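Local atomic coordinates of dimethyladenosine transferase, putative (Plasmodium falciparum, PDB entry 2H1R), a protein that probably transfers methyl groups from S-adenosyl-L-methionine to adenines of ribosomal RNA, as other members of the rRNA adenine N6-methyltransferase family do. Residues S43-E48 and L63-I68; D108-N113 and A136-Q141; T161-L166 and E207-L212; F167-K172 and K193-E198; K257-D262 and K292-F297. All blocks are in the same frame, centred on the assembly; numbering follows the deposited sequence.

Contact 1 of 5, residues S43-E48 and L63-I68; sequences SDIVLE and LAKKVI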
# COMPACT_ATOMS: atom_id res chain seq x y z
N SER A 43 -3.09 -25.15 1.63
CA SER A 43 -4.37 -24.68 1.13
C SER A 43 -4.28 -23.31 0.45
O SER A 43 -5.25 -22.85 -0.10
CB SER A 43 -5.38 -24.61 2.27
OG SER A 43 -4.83 -23.89 3.37
N ASP A 44 -3.12 -22.66 0.52
CA ASP A 44 -2.91 -21.27 0.01
C ASP A 44 -2.61 -21.22 -1.49
O ASP A 44 -1.77 -21.98 -1.97
CB ASP A 44 -1.71 -20.61 0.72
CG ASP A 44 -2.04 -20.12 2.13
OD1 ASP A 44 -3.25 -19.89 2.40
OD2 ASP A 44 -1.09 -19.94 2.95
N ILE A 45 -3.25 -20.33 -2.21
CA ILE A 45 -2.85 -19.94 -3.58
C ILE A 45 -1.80 -18.81 -3.45
O ILE A 45 -2.06 -17.81 -2.73
CB ILE A 45 -4.05 -19.41 -4.40
CG1 ILE A 45 -5.11 -20.53 -4.58
CG2 ILE A 45 -3.59 -18.80 -5.76
CD1 ILE A 45 -6.45 -20.04 -5.05
N VAL A 46 -0.66 -18.98 -4.12
CA VAL A 46 0.43 -18.00 -4.08
C VAL A 46 0.47 -17.28 -5.45
O VAL A 46 0.54 -17.92 -6.50
CB VAL A 46 1.79 -18.68 -3.74
CG1 VAL A 46 2.96 -17.69 -3.83
CG2 VAL A 46 1.77 -19.30 -2.34
N LEU A 47 0.43 -15.94 -5.42
CA LEU A 47 0.69 -15.11 -6.61
C LEU A 47 2.17 -14.70 -6.59
O LEU A 47 2.64 -14.07 -5.62
CB LEU A 47 -0.19 -13.84 -6.60
CG LEU A 47 -0.00 -12.83 -7.74
CD1 LEU A 47 -0.38 -13.44 -9.08
CD2 LEU A 47 -0.85 -11.59 -7.45
N GLU A 48 2.91 -15.07 -7.62
CA GLU A 48 4.33 -14.68 -7.72
C GLU A 48 4.44 -13.71 -8.88
O GLU A 48 4.08 -14.03 -10.01
CB GLU A 48 5.25 -15.88 -7.96
CG GLU A 48 6.73 -15.50 -7.97
CD GLU A 48 7.68 -16.61 -8.39
OE1 GLU A 48 7.23 -17.61 -9.00
OE2 GLU A 48 8.91 -16.46 -8.11
N LEU A 63 5.03 -26.03 -1.34
CA LEU A 63 4.41 -25.43 -0.16
C LEU A 63 2.97 -25.04 -0.37
O LEU A 63 2.12 -25.30 0.50
CB LEU A 63 5.21 -24.22 0.36
CG LEU A 63 6.66 -24.49 0.70
CD1 LEU A 63 7.35 -23.17 0.99
CD2 LEU A 63 6.83 -25.46 1.89
N ALA A 64 2.69 -24.45 -1.52
CA ALA A 64 1.42 -23.82 -1.81
C ALA A 64 0.49 -24.83 -2.46
O ALA A 64 0.95 -25.78 -3.09
CB ALA A 64 1.63 -22.65 -2.80
N LYS A 65 -0.82 -24.58 -2.37
CA LYS A 65 -1.81 -25.38 -3.12
C LYS A 65 -1.48 -25.30 -4.61
O LYS A 65 -1.31 -26.32 -5.31
CB LYS A 65 -3.22 -24.84 -2.85
CG LYS A 65 -4.33 -25.44 -3.75
CD LYS A 65 -5.66 -25.39 -2.99
CE LYS A 65 -6.38 -24.06 -3.11
NZ LYS A 65 -7.81 -24.20 -2.61
N LYS A 66 -1.32 -24.07 -5.08
CA LYS A 66 -0.85 -23.79 -6.42
C LYS A 66 -0.24 -22.39 -6.49
O LYS A 66 -0.50 -21.53 -5.64
CB LYS A 66 -1.99 -23.90 -7.42
CG LYS A 66 -3.00 -22.84 -7.34
CD LYS A 66 -4.02 -23.08 -8.44
CE LYS A 66 -4.85 -21.83 -8.68
NZ LYS A 66 -5.77 -22.03 -9.86
N VAL A 67 0.58 -22.20 -7.52
CA VAL A 67 1.28 -20.93 -7.74
C VAL A 67 0.84 -20.37 -9.09
O VAL A 67 0.78 -21.08 -10.11
CB VAL A 67 2.82 -21.09 -7.73
CG1 VAL A 67 3.51 -19.72 -8.11
CG2 VAL A 67 3.34 -21.67 -6.38
N ILE A 68 0.50 -19.08 -9.09
CA ILE A 68 0.18 -18.37 -10.33
C ILE A 68 1.29 -17.35 -10.47
O ILE A 68 1.61 -16.62 -9.51
CB ILE A 68 -1.20 -17.70 -10.28
CG1 ILE A 68 -2.31 -18.75 -10.06
CG2 ILE A 68 -1.44 -16.88 -11.58
CD1 ILE A 68 -3.62 -18.18 -9.56

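Contact 2 of 5, residues D108-N113 and A136-Q141; sequences DVCTAN and AVLMFQ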
# COMPACT_ATOMS: atom_id res chain seq x y z
N ASP A 108 -4.02 -15.94 -1.82
CA ASP A 108 -3.86 -15.87 -0.39
C ASP A 108 -2.57 -15.18 -0.00
O ASP A 108 -2.53 -14.41 0.95
CB ASP A 108 -3.86 -17.30 0.18
CG ASP A 108 -5.19 -17.97 -0.00
OD1 ASP A 108 -6.11 -17.48 0.66
OD2 ASP A 108 -5.33 -18.90 -0.84
N VAL A 109 -1.51 -15.47 -0.74
CA VAL A 109 -0.17 -14.97 -0.42
C VAL A 109 0.45 -14.44 -1.69
O VAL A 109 0.41 -15.12 -2.73
CB VAL A 109 0.75 -16.10 0.16
CG1 VAL A 109 2.17 -15.61 0.43
CG2 VAL A 109 0.16 -16.69 1.42
N CYS A 110 1.04 -13.24 -1.62
CA CYS A 110 1.74 -12.64 -2.75
C CYS A 110 3.24 -12.56 -2.47
O CYS A 110 3.65 -12.22 -1.37
CB CYS A 110 1.22 -11.20 -3.00
SG CYS A 110 2.04 -10.46 -4.43
N THR A 111 4.05 -12.88 -3.47
CA THR A 111 5.48 -12.54 -3.39
C THR A 111 5.87 -11.83 -4.69
O THR A 111 5.36 -12.16 -5.77
CB THR A 111 6.37 -13.77 -3.09
OG1 THR A 111 7.71 -13.33 -2.85
CG2 THR A 111 6.35 -14.78 -4.24
N ALA A 112 6.72 -10.82 -4.59
CA ALA A 112 7.08 -10.02 -5.78
C ALA A 112 8.44 -9.43 -5.63
O ALA A 112 8.83 -9.03 -4.54
CB ALA A 112 6.07 -8.89 -5.96
N ASN A 113 9.15 -9.35 -6.75
CA ASN A 113 10.26 -8.39 -6.90
C ASN A 113 9.77 -7.24 -7.80
O ASN A 113 9.50 -7.42 -9.00
CB ASN A 113 11.50 -9.08 -7.47
CG ASN A 113 12.69 -8.15 -7.58
OD1 ASN A 113 12.70 -7.03 -7.02
ND2 ASN A 113 13.73 -8.61 -8.28
N ALA A 136 1.76 -10.55 2.06
CA ALA A 136 2.56 -10.28 0.87
C ALA A 136 4.00 -10.09 1.32
O ALA A 136 4.24 -9.40 2.29
CB ALA A 136 2.03 -9.01 0.13
N VAL A 137 4.95 -10.71 0.64
CA VAL A 137 6.38 -10.54 0.94
C VAL A 137 6.95 -9.88 -0.33
O VAL A 137 6.93 -10.46 -1.43
CB VAL A 137 7.05 -11.87 1.28
CG1 VAL A 137 8.50 -11.64 1.70
CG2 VAL A 137 6.27 -12.58 2.44
N LEU A 138 7.39 -8.63 -0.19
CA LEU A 138 7.67 -7.77 -1.35
C LEU A 138 9.09 -7.22 -1.29
O LEU A 138 9.49 -6.70 -0.26
CB LEU A 138 6.63 -6.63 -1.44
CG LEU A 138 5.11 -6.99 -1.48
CD1 LEU A 138 4.18 -5.77 -1.26
CD2 LEU A 138 4.71 -7.68 -2.73
N MET A 139 9.82 -7.30 -2.40
CA MET A 139 11.14 -6.68 -2.46
C MET A 139 11.08 -5.36 -3.24
O MET A 139 10.53 -5.31 -4.35
CB MET A 139 12.17 -7.66 -3.01
CG MET A 139 13.53 -7.07 -3.22
SD MET A 139 14.71 -8.40 -3.43
CE MET A 139 14.43 -8.80 -5.12
N PHE A 140 11.56 -4.30 -2.62
CA PHE A 140 11.58 -2.96 -3.22
C PHE A 140 12.98 -2.38 -3.17
O PHE A 140 13.76 -2.67 -2.27
CB PHE A 140 10.65 -1.99 -2.46
CG PHE A 140 9.18 -2.31 -2.51
CD1 PHE A 140 8.41 -1.98 -3.63
CD2 PHE A 140 8.54 -2.86 -1.41
CE1 PHE A 140 7.05 -2.25 -3.68
CE2 PHE A 140 7.16 -3.14 -1.43
CZ PHE A 140 6.41 -2.83 -2.59
N GLN A 141 13.28 -1.48 -4.09
CA GLN A 141 14.48 -0.65 -3.96
C GLN A 141 14.50 0.02 -2.57
O GLN A 141 13.44 0.40 -2.06
CB GLN A 141 14.51 0.36 -5.11
CG GLN A 141 15.89 0.81 -5.52
CD GLN A 141 15.87 1.72 -6.75
OE1 GLN A 141 15.54 1.29 -7.85
NE2 GLN A 141 16.27 2.98 -6.57
O HOH W 1 9.71 -11.20 -2.15

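Contact 3 of 5, residues T161-L166 and E207-L212; sequences TINVKL and EWDNLL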
# COMPACT_ATOMS: atom_id res chain seq x y z
N THR A 161 3.28 6.25 3.53
CA THR A 161 3.47 5.59 4.80
C THR A 161 2.18 5.40 5.56
O THR A 161 1.93 4.31 6.10
CB THR A 161 4.48 6.33 5.74
OG1 THR A 161 5.59 6.83 4.98
CG2 THR A 161 4.94 5.39 6.81
N ILE A 162 1.37 6.45 5.65
CA ILE A 162 0.15 6.32 6.43
C ILE A 162 -0.86 5.39 5.73
O ILE A 162 -1.50 4.58 6.40
CB ILE A 162 -0.47 7.69 6.80
CG1 ILE A 162 0.49 8.46 7.70
CG2 ILE A 162 -1.78 7.50 7.60
CD1 ILE A 162 -0.08 9.84 8.22
N ASN A 163 -0.97 5.48 4.41
CA ASN A 163 -1.79 4.52 3.61
C ASN A 163 -1.46 3.08 3.91
O ASN A 163 -2.36 2.27 4.27
CB ASN A 163 -1.70 4.81 2.14
CG ASN A 163 -2.62 5.93 1.73
OD1 ASN A 163 -3.64 6.13 2.36
ND2 ASN A 163 -2.27 6.67 0.71
N VAL A 164 -0.18 2.77 3.85
CA VAL A 164 0.31 1.42 4.17
C VAL A 164 -0.05 0.99 5.59
O VAL A 164 -0.54 -0.16 5.81
CB VAL A 164 1.85 1.33 3.91
CG1 VAL A 164 2.41 -0.02 4.37
CG2 VAL A 164 2.11 1.48 2.45
N LYS A 165 0.16 1.89 6.55
CA LYS A 165 -0.06 1.59 7.94
C LYS A 165 -1.56 1.39 8.23
O LYS A 165 -1.93 0.61 9.13
CB LYS A 165 0.46 2.74 8.82
CG LYS A 165 2.00 2.78 9.01
CD LYS A 165 2.43 4.10 9.65
CE LYS A 165 2.22 4.07 11.18
NZ LYS A 165 2.31 5.47 11.74
N LEU A 166 -2.40 2.10 7.50
CA LEU A 166 -3.84 1.96 7.72
C LEU A 166 -4.26 0.57 7.30
O LEU A 166 -4.98 -0.10 8.03
CB LEU A 166 -4.65 3.00 6.94
CG LEU A 166 -6.18 2.76 7.08
CD1 LEU A 166 -6.60 2.92 8.50
CD2 LEU A 166 -6.97 3.68 6.23
N GLU A 207 -11.94 8.99 -0.24
CA GLU A 207 -12.00 10.15 0.65
C GLU A 207 -10.77 10.22 1.58
O GLU A 207 -10.29 11.31 1.87
CB GLU A 207 -13.26 10.11 1.52
CG GLU A 207 -14.53 10.45 0.81
CD GLU A 207 -15.56 11.07 1.75
OE1 GLU A 207 -16.75 10.63 1.69
OE2 GLU A 207 -15.19 11.97 2.54
N TRP A 208 -10.34 9.07 2.10
CA TRP A 208 -9.13 8.97 2.94
C TRP A 208 -7.92 9.52 2.20
O TRP A 208 -7.22 10.38 2.71
CB TRP A 208 -8.86 7.51 3.27
CG TRP A 208 -7.54 7.20 3.95
CD1 TRP A 208 -6.40 6.73 3.36
CD2 TRP A 208 -7.25 7.29 5.34
NE1 TRP A 208 -5.43 6.51 4.30
CE2 TRP A 208 -5.92 6.86 5.53
CE3 TRP A 208 -7.99 7.69 6.46
CZ2 TRP A 208 -5.31 6.83 6.80
CZ3 TRP A 208 -7.37 7.66 7.72
CH2 TRP A 208 -6.07 7.22 7.87
N ASP A 209 -7.70 9.04 0.99
CA ASP A 209 -6.54 9.46 0.23
C ASP A 209 -6.62 10.96 -0.13
O ASP A 209 -5.59 11.65 -0.19
CB ASP A 209 -6.33 8.59 -1.02
CG ASP A 209 -4.98 8.84 -1.68
OD1 ASP A 209 -3.91 8.63 -1.03
OD2 ASP A 209 -5.01 9.28 -2.83
N ASN A 210 -7.82 11.48 -0.38
CA ASN A 210 -7.92 12.90 -0.72
C ASN A 210 -7.68 13.80 0.48
O ASN A 210 -7.06 14.87 0.35
CB ASN A 210 -9.26 13.24 -1.37
CG ASN A 210 -9.35 12.77 -2.80
OD1 ASN A 210 -8.35 12.42 -3.43
ND2 ASN A 210 -10.56 12.76 -3.33
N LEU A 211 -8.17 13.38 1.63
CA LEU A 211 -7.90 14.08 2.91
C LEU A 211 -6.39 14.10 3.17
O LEU A 211 -5.82 15.15 3.52
CB LEU A 211 -8.63 13.40 4.08
CG LEU A 211 -8.25 13.87 5.50
CD1 LEU A 211 -8.61 15.35 5.76
CD2 LEU A 211 -8.87 12.99 6.59
N LEU A 212 -5.74 12.96 2.99
CA LEU A 212 -4.28 12.91 3.14
C LEU A 212 -3.53 13.79 2.17
O LEU A 212 -2.53 14.38 2.55
CB LEU A 212 -3.72 11.48 3.10
CG LEU A 212 -4.12 10.59 4.30
CD1 LEU A 212 -3.59 9.19 4.03
CD2 LEU A 212 -3.54 11.04 5.61

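Contact 4 of 5, residues F167-K172 and K193-E198; sequences FCKVTK and KLIPKE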
# COMPACT_ATOMS: atom_id res chain seq x y z
N PHE A 167 -3.80 0.13 6.14
CA PHE A 167 -4.29 -1.11 5.57
C PHE A 167 -3.59 -2.39 6.04
O PHE A 167 -4.20 -3.48 6.02
CB PHE A 167 -4.44 -0.96 4.06
CG PHE A 167 -5.51 0.07 3.70
CD1 PHE A 167 -6.87 -0.25 3.82
CD2 PHE A 167 -5.14 1.38 3.34
CE1 PHE A 167 -7.86 0.70 3.54
CE2 PHE A 167 -6.14 2.36 3.06
CZ PHE A 167 -7.48 2.02 3.14
N CYS A 168 -2.35 -2.25 6.51
CA CYS A 168 -1.53 -3.40 6.87
C CYS A 168 -0.68 -3.18 8.13
O CYS A 168 -0.55 -2.07 8.63
CB CYS A 168 -0.62 -3.78 5.69
SG CYS A 168 -1.44 -3.94 4.08
N LYS A 169 -0.13 -4.28 8.65
CA LYS A 169 1.04 -4.23 9.50
C LYS A 169 2.19 -4.49 8.53
O LYS A 169 2.19 -5.50 7.79
CB LYS A 169 0.99 -5.30 10.58
CG LYS A 169 -0.33 -5.30 11.36
CD LYS A 169 -0.36 -6.41 12.41
CE LYS A 169 -0.80 -7.75 11.79
NZ LYS A 169 -0.23 -8.89 12.54
N VAL A 170 3.15 -3.57 8.54
CA VAL A 170 4.32 -3.60 7.67
C VAL A 170 5.56 -3.86 8.52
O VAL A 170 5.82 -3.12 9.48
CB VAL A 170 4.52 -2.27 6.96
CG1 VAL A 170 5.55 -2.41 5.80
CG2 VAL A 170 3.19 -1.77 6.44
N THR A 171 6.31 -4.90 8.16
CA THR A 171 7.57 -5.18 8.84
C THR A 171 8.70 -5.43 7.84
O THR A 171 8.45 -5.88 6.73
CB THR A 171 7.46 -6.39 9.77
OG1 THR A 171 6.91 -7.48 9.05
CG2 THR A 171 6.58 -6.08 11.01
N LYS A 172 9.94 -5.15 8.25
CA LYS A 172 11.10 -5.41 7.45
C LYS A 172 11.51 -6.88 7.62
O LYS A 172 11.64 -7.37 8.75
CB LYS A 172 12.25 -4.51 7.87
CG LYS A 172 13.55 -4.81 7.16
CD LYS A 172 14.71 -4.13 7.89
CE LYS A 172 15.54 -3.37 6.90
NZ LYS A 172 14.68 -2.32 6.26
N LYS A 193 7.24 -7.27 4.66
CA LYS A 193 6.05 -8.11 4.79
C LYS A 193 4.87 -7.25 5.17
O LYS A 193 4.99 -6.36 6.02
CB LYS A 193 6.28 -9.18 5.86
CG LYS A 193 5.10 -10.16 6.07
CD LYS A 193 5.49 -11.24 7.12
CE LYS A 193 5.36 -10.71 8.56
NZ LYS A 193 5.82 -11.69 9.67
N LEU A 194 3.75 -7.48 4.48
CA LEU A 194 2.49 -6.79 4.72
C LEU A 194 1.46 -7.82 5.14
O LEU A 194 1.24 -8.80 4.40
CB LEU A 194 1.95 -6.12 3.46
CG LEU A 194 2.79 -5.18 2.58
CD1 LEU A 194 1.91 -4.48 1.54
CD2 LEU A 194 3.52 -4.19 3.44
N ILE A 195 0.84 -7.59 6.30
CA ILE A 195 -0.33 -8.33 6.73
C ILE A 195 -1.55 -7.41 6.83
O ILE A 195 -1.65 -6.65 7.78
CB ILE A 195 -0.13 -8.97 8.12
CG1 ILE A 195 1.25 -9.65 8.27
CG2 ILE A 195 -1.32 -9.87 8.42
CD1 ILE A 195 1.39 -10.95 7.55
N PRO A 196 -2.50 -7.51 5.88
CA PRO A 196 -3.72 -6.71 5.79
C PRO A 196 -4.55 -6.77 7.05
O PRO A 196 -4.71 -7.85 7.64
CB PRO A 196 -4.47 -7.36 4.63
CG PRO A 196 -3.40 -7.90 3.77
CD PRO A 196 -2.39 -8.45 4.74
N LYS A 197 -5.06 -5.61 7.48
CA LYS A 197 -5.94 -5.52 8.65
C LYS A 197 -7.38 -5.44 8.14
O LYS A 197 -7.78 -4.43 7.55
CB LYS A 197 -5.62 -4.27 9.48
CG LYS A 197 -4.19 -4.25 10.03
CD LYS A 197 -4.02 -3.13 11.03
CE LYS A 197 -3.52 -1.88 10.36
NZ LYS A 197 -3.62 -0.65 11.25
N GLU A 198 -8.18 -6.47 8.40
CA GLU A 198 -9.53 -6.54 7.83
C GLU A 198 -10.39 -5.29 8.00
O GLU A 198 -11.04 -4.82 7.04
CB GLU A 198 -10.31 -7.75 8.37
CG GLU A 198 -11.57 -8.03 7.52

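Contact 5 of 5, residues K257-D262 and K292-F297; sequences KKYCLD and KGIHFF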
# COMPACT_ATOMS: atom_id res chain seq x y z
N LYS A 257 -16.29 28.48 7.16
CA LYS A 257 -14.93 28.47 7.74
C LYS A 257 -14.91 28.03 9.21
O LYS A 257 -14.12 27.16 9.59
CB LYS A 257 -14.24 29.81 7.57
CG LYS A 257 -12.84 29.84 8.16
CD LYS A 257 -12.20 31.20 7.91
CE LYS A 257 -10.93 31.33 8.74
NZ LYS A 257 -10.28 32.64 8.39
N LYS A 258 -15.80 28.61 10.03
CA LYS A 258 -15.92 28.21 11.45
C LYS A 258 -16.45 26.77 11.65
O LYS A 258 -15.97 26.02 12.52
CB LYS A 258 -16.82 29.22 12.21
CG LYS A 258 -16.63 29.19 13.71
CD LYS A 258 -17.48 30.31 14.38
CE LYS A 258 -17.19 30.40 15.87
NZ LYS A 258 -15.82 30.98 16.07
N TYR A 259 -17.47 26.43 10.88
CA TYR A 259 -18.01 25.06 10.78
C TYR A 259 -16.91 24.00 10.57
O TYR A 259 -16.82 23.01 11.29
CB TYR A 259 -18.99 25.01 9.61
CG TYR A 259 -19.89 23.79 9.59
CD1 TYR A 259 -20.67 23.43 10.71
CD2 TYR A 259 -19.94 22.98 8.46
CE1 TYR A 259 -21.49 22.27 10.65
CE2 TYR A 259 -20.75 21.86 8.41
CZ TYR A 259 -21.53 21.53 9.48
OH TYR A 259 -22.30 20.40 9.37
N CYS A 260 -16.09 24.24 9.56
CA CYS A 260 -15.00 23.34 9.19
C CYS A 260 -13.85 23.36 10.25
O CYS A 260 -13.43 22.32 10.75
CB CYS A 260 -14.53 23.72 7.77
SG CYS A 260 -13.26 22.71 7.02
N LEU A 261 -13.39 24.54 10.65
CA LEU A 261 -12.29 24.65 11.64
C LEU A 261 -12.67 24.14 13.01
O LEU A 261 -11.81 23.68 13.77
CB LEU A 261 -11.78 26.10 11.77
CG LEU A 261 -10.62 26.58 10.91
CD1 LEU A 261 -10.66 26.04 9.51
CD2 LEU A 261 -10.50 28.11 10.91
N ASP A 262 -13.96 24.24 13.35
CA ASP A 262 -14.48 23.66 14.60
C ASP A 262 -14.21 22.14 14.74
O ASP A 262 -14.14 21.60 15.85
CB ASP A 262 -15.99 23.93 14.71
CG ASP A 262 -16.33 25.32 15.28
OD1 ASP A 262 -15.42 26.07 15.73
OD2 ASP A 262 -17.55 25.65 15.25
N LYS A 292 -20.21 15.89 9.84
CA LYS A 292 -20.74 17.23 9.49
C LYS A 292 -21.20 17.37 8.07
O LYS A 292 -21.60 18.46 7.65
CB LYS A 292 -19.67 18.29 9.77
CG LYS A 292 -19.60 18.62 11.23
CD LYS A 292 -18.57 19.72 11.53
CE LYS A 292 -19.00 20.51 12.79
NZ LYS A 292 -18.16 21.70 13.07
N GLY A 293 -21.13 16.28 7.30
CA GLY A 293 -21.45 16.35 5.87
C GLY A 293 -20.35 16.90 4.98
O GLY A 293 -20.60 17.29 3.85
N ILE A 294 -19.13 16.98 5.51
CA ILE A 294 -17.98 17.44 4.72
C ILE A 294 -17.23 16.19 4.21
O ILE A 294 -16.68 15.43 4.99
CB ILE A 294 -17.03 18.36 5.57
CG1 ILE A 294 -17.78 19.62 6.03
CG2 ILE A 294 -15.75 18.76 4.75
CD1 ILE A 294 -17.11 20.39 7.19
N HIS A 295 -17.25 16.04 2.89
CA HIS A 295 -16.68 14.93 2.17
C HIS A 295 -15.53 15.39 1.27
O HIS A 295 -15.53 16.53 0.77
CB HIS A 295 -17.78 14.20 1.37
CG HIS A 295 -18.76 13.50 2.25
ND1 HIS A 295 -18.64 12.17 2.59
CD2 HIS A 295 -19.82 13.97 2.96
CE1 HIS A 295 -19.61 11.84 3.43
NE2 HIS A 295 -20.33 12.92 3.68
N PHE A 296 -14.56 14.49 1.07
CA PHE A 296 -13.35 14.75 0.27
C PHE A 296 -13.42 14.13 -1.15
O PHE A 296 -13.30 12.93 -1.31
CB PHE A 296 -12.12 14.31 1.10
CG PHE A 296 -12.03 15.04 2.45
CD1 PHE A 296 -11.38 16.27 2.53
CD2 PHE A 296 -12.63 14.53 3.58
CE1 PHE A 296 -11.31 16.97 3.75
CE2 PHE A 296 -12.59 15.22 4.80
CZ PHE A 296 -11.92 16.46 4.87
N PHE A 297 -13.61 14.98 -2.15
CA PHE A 297 -13.78 14.57 -3.56
C PHE A 297 -13.24 15.64 -4.51
O PHE A 297 -13.49 16.85 -4.29
CB PHE A 297 -15.27 14.35 -3.84
CG PHE A 297 -15.59 14.01 -5.29
CD1 PHE A 297 -16.00 15.02 -6.19
CD2 PHE A 297 -15.48 12.70 -5.76
CE1 PHE A 297 -16.30 14.71 -7.53
CE2 PHE A 297 -15.77 12.38 -7.12
CZ PHE A 297 -16.18 13.38 -7.99
O HOH W 2 -19.50 23.97 14.46

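Contact 1 of 5, residues S43-E48 and L63-I68
Strands 45-48 and 66-68 run parallel, their axes 4.8 Å apart at closest approach and 27° between their directions, with Val46 beside Val67 and Leu47 beside Ile68. Val46 carries the ladder with both its polar atoms: its N donates to Lys66 O at 3.0 Å, and its O accepts from Ile68 N at 2.8 Å. Glu48 N then donates to Ile68 O at 2.8 Å. Before the ladder, Lys65 N reaches Asp44 O through a more bent bond (138° at the hydrogen). The two strands belong to a beta-alpha-beta unit with helix 57-60 in the connection, part of the Rossmann-like sheet of class I methyltransferases. On the face away from Ile45 and Ile68, Val46 CG2 presses on Ala64 CB at 3.4 Å, a tight fit. With CG1 anti to the backbone N (chi1 174°), CG2 falls beside that N, on the side of Ala64. On the other face, Ile45 CG2 meets Ile68 CD1 at 3.9 Å. Lys66 lies alongside Ile45 and ends in a salt bridge to Glu93. Glu48 OE1 is hydrogen-bonded to Thr57 OG1, in helix 57-60.

Contact 2 of 5, residues D108-N113 and A136-Q141
Val137 O is gripped from two sources. Ala112 N donates to it at 3.2 Å, and a water donates to it at 3.0 Å. The same water bonds Thr111 OG1 at 3.0 Å and gives a weak bond to Ala112 O. It therefore joins the two strands on the face that carries Thr111 and Val137. Thr111 OG1 is anti to its own backbone N (chi1 -172°), which turns the hydroxyl toward the neighbouring strand and the water. The remaining ladder bonds are Val137 N to Cys110 O at 2.8 Å and Met139 N to Ala112 O at 2.9 Å. The strands are almost exactly parallel, 4° between their directions. The opposite face is apolar. Cys110 CB meets Ala136 CB, and Leu138 CD2 reaches over to Ala112 CB at 3.7 Å. Asn113 pairs with Met139 at the end of the ladder. Asn113 is predicted to bind S-adenosyl-L-methionine, and Met139 packs near Leu25, also predicted to bind it, so this end of the strands probably borders the cofactor pocket. Strands 109-113 and 135-141 form a beta-alpha-beta unit with helix 119-128. Leu138 and Phe140 pack on that helix. Thr111 and Val137 face helix 28-38, and strand 189-196 flanks strand 135-141 within the sheet.

Contact 3 of 5, residues T161-L166 and E207-L212
Trp208 is held between the side chains of two helices. Leu166 CD2 sits over the centre of its six-membered ring, 3.6 Å from the centroid, in a CH-pi contact. Leu212 CD1 lies over the opposite face, toward the rim. Ile162 CG2 touches CZ2 obliquely at 3.7 Å. At the ring edge, Asn163 OD1 accepts a weak bond from Trp208 NE1, short at 2.7 Å but bent to 125°. The other end of the amide, ND2, donates to Asp209 OD1 at 3.1 Å and meets it on the anti side of the carboxylate. Two partners thus fix the rotation of the amide. Asp209 CG is anti to its backbone N (chi1 -169°), which directs the carboxylate toward Asn163. Arg159 and Arg213 form salt bridges with the same carboxylate and position it in turn. Segments 161-166 and 207-212 run roughly antiparallel (149°), their axes 11.2 Å apart at closest approach. The contact joins helix 159-167, which leads into an edge strand of the Rossmann-like sheet, to helix 205-216 of the helical C-terminal part. Phe282 of helix 279-291 packs against Ile162, Trp208 and Leu212.

Contact 4 of 5, residues F167-K172 and K193-E198
Lys197, just past the end of the partner strand, wraps across residues 167-169. Its CB passes Phe167 O at 3.8 Å, and its CG lies near Lys169 CG. The chain turns about CG-CD (chi3 -92°), which brings CE to 3.4 Å from Cys168 O and NZ to Lys165 O, where it donates a hydrogen bond near the end of helix 159-167. Lys197 N also donates to Phe167 O, at 2.7 Å. Beyond this the strands form an antiparallel ladder. Lys169 with Ile195 and Thr171 with Lys193 are hydrogen-bonded pairs, each closed by two bonds. Cys168 with Pro196 and Val170 with Leu194 are non-hydrogen-bonded pairs. Val170 CG1 meets Leu194 CD2 at 3.6 Å, side by side on the face shared with Cys168. On the other face, Lys169 CE lies against Ile195 CB, and Thr171 OG1 against Lys193 CE. Strand 168-176 is one of the two outer strands of the sheet and follows helix 159-167 directly. Strand 189-196 separates it from strand 135-141, where Leu194 packs on Leu138.

Contact 5 of 5, residues K257-D262 and K292-F297
The Tyr259 ring has the aliphatic chain of Lys292 across one face, with CD 4.1 Å from the centroid in a CH-pi contact. Ile294 CD1 approaches obliquely, 4.0 Å from CD2. Tyr240 also meets the ring, with planes about 55° apart. The side chains of Tyr259 and Lys292 slide past each other in opposite directions, so each ends at the other's backbone. Tyr259 OH donates to Lys292 O at 2.7 Å, in the carbonyl plane and on a lone pair. Lys292 NZ donates to Tyr259 O at 2.6 Å, likewise on a lone pair. The extended lysine chain beyond CG is what carries NZ to that helix carbonyl. NZ also stands off-centre over the ring, 4.5 Å from its centroid, in a cation-pi contact. A water accepts from NZ at 3.0 Å and donates to Asp262 OD2. Gly293, with positive phi (80°), forms the Schellman motif that ends helix 279-291, and the chain then lays Ile294 against Cys260. This packing joins helix 256-266 to the C-terminal tail in the helical part of the protein. The ammonium meets a carbonyl, a pi face and a bridging water, with Asp262 OD2 4.6 Å from NZ. These surroundings would probably favour its charged form.

Overall arrangement
From the N terminus, contact 1 closes a short loop around helix 57-60. Contact 2 follows in series and closes a loop around helix 119-128. Strands 45-49 and 109-113 are neighbours, so contacts 1 and 2 join within one sheet. Contact 4 extends that sheet, because strand 189-196 lies beside strand 135-141. Its antiparallel strand pair falls wholly within the longer loop that contact 3 closes, and the two touch where Lys197 reaches the end of helix 159-167. Contact 5 comes last and closes a loop containing helix 279-291. Glu207 hydrogen-bonds to His295 and to the backbone of Phe296, which links contacts 3 and 5. Contacts 1 and 5 lie on opposite sides of the chain's centre, their centres about 46 Å apart.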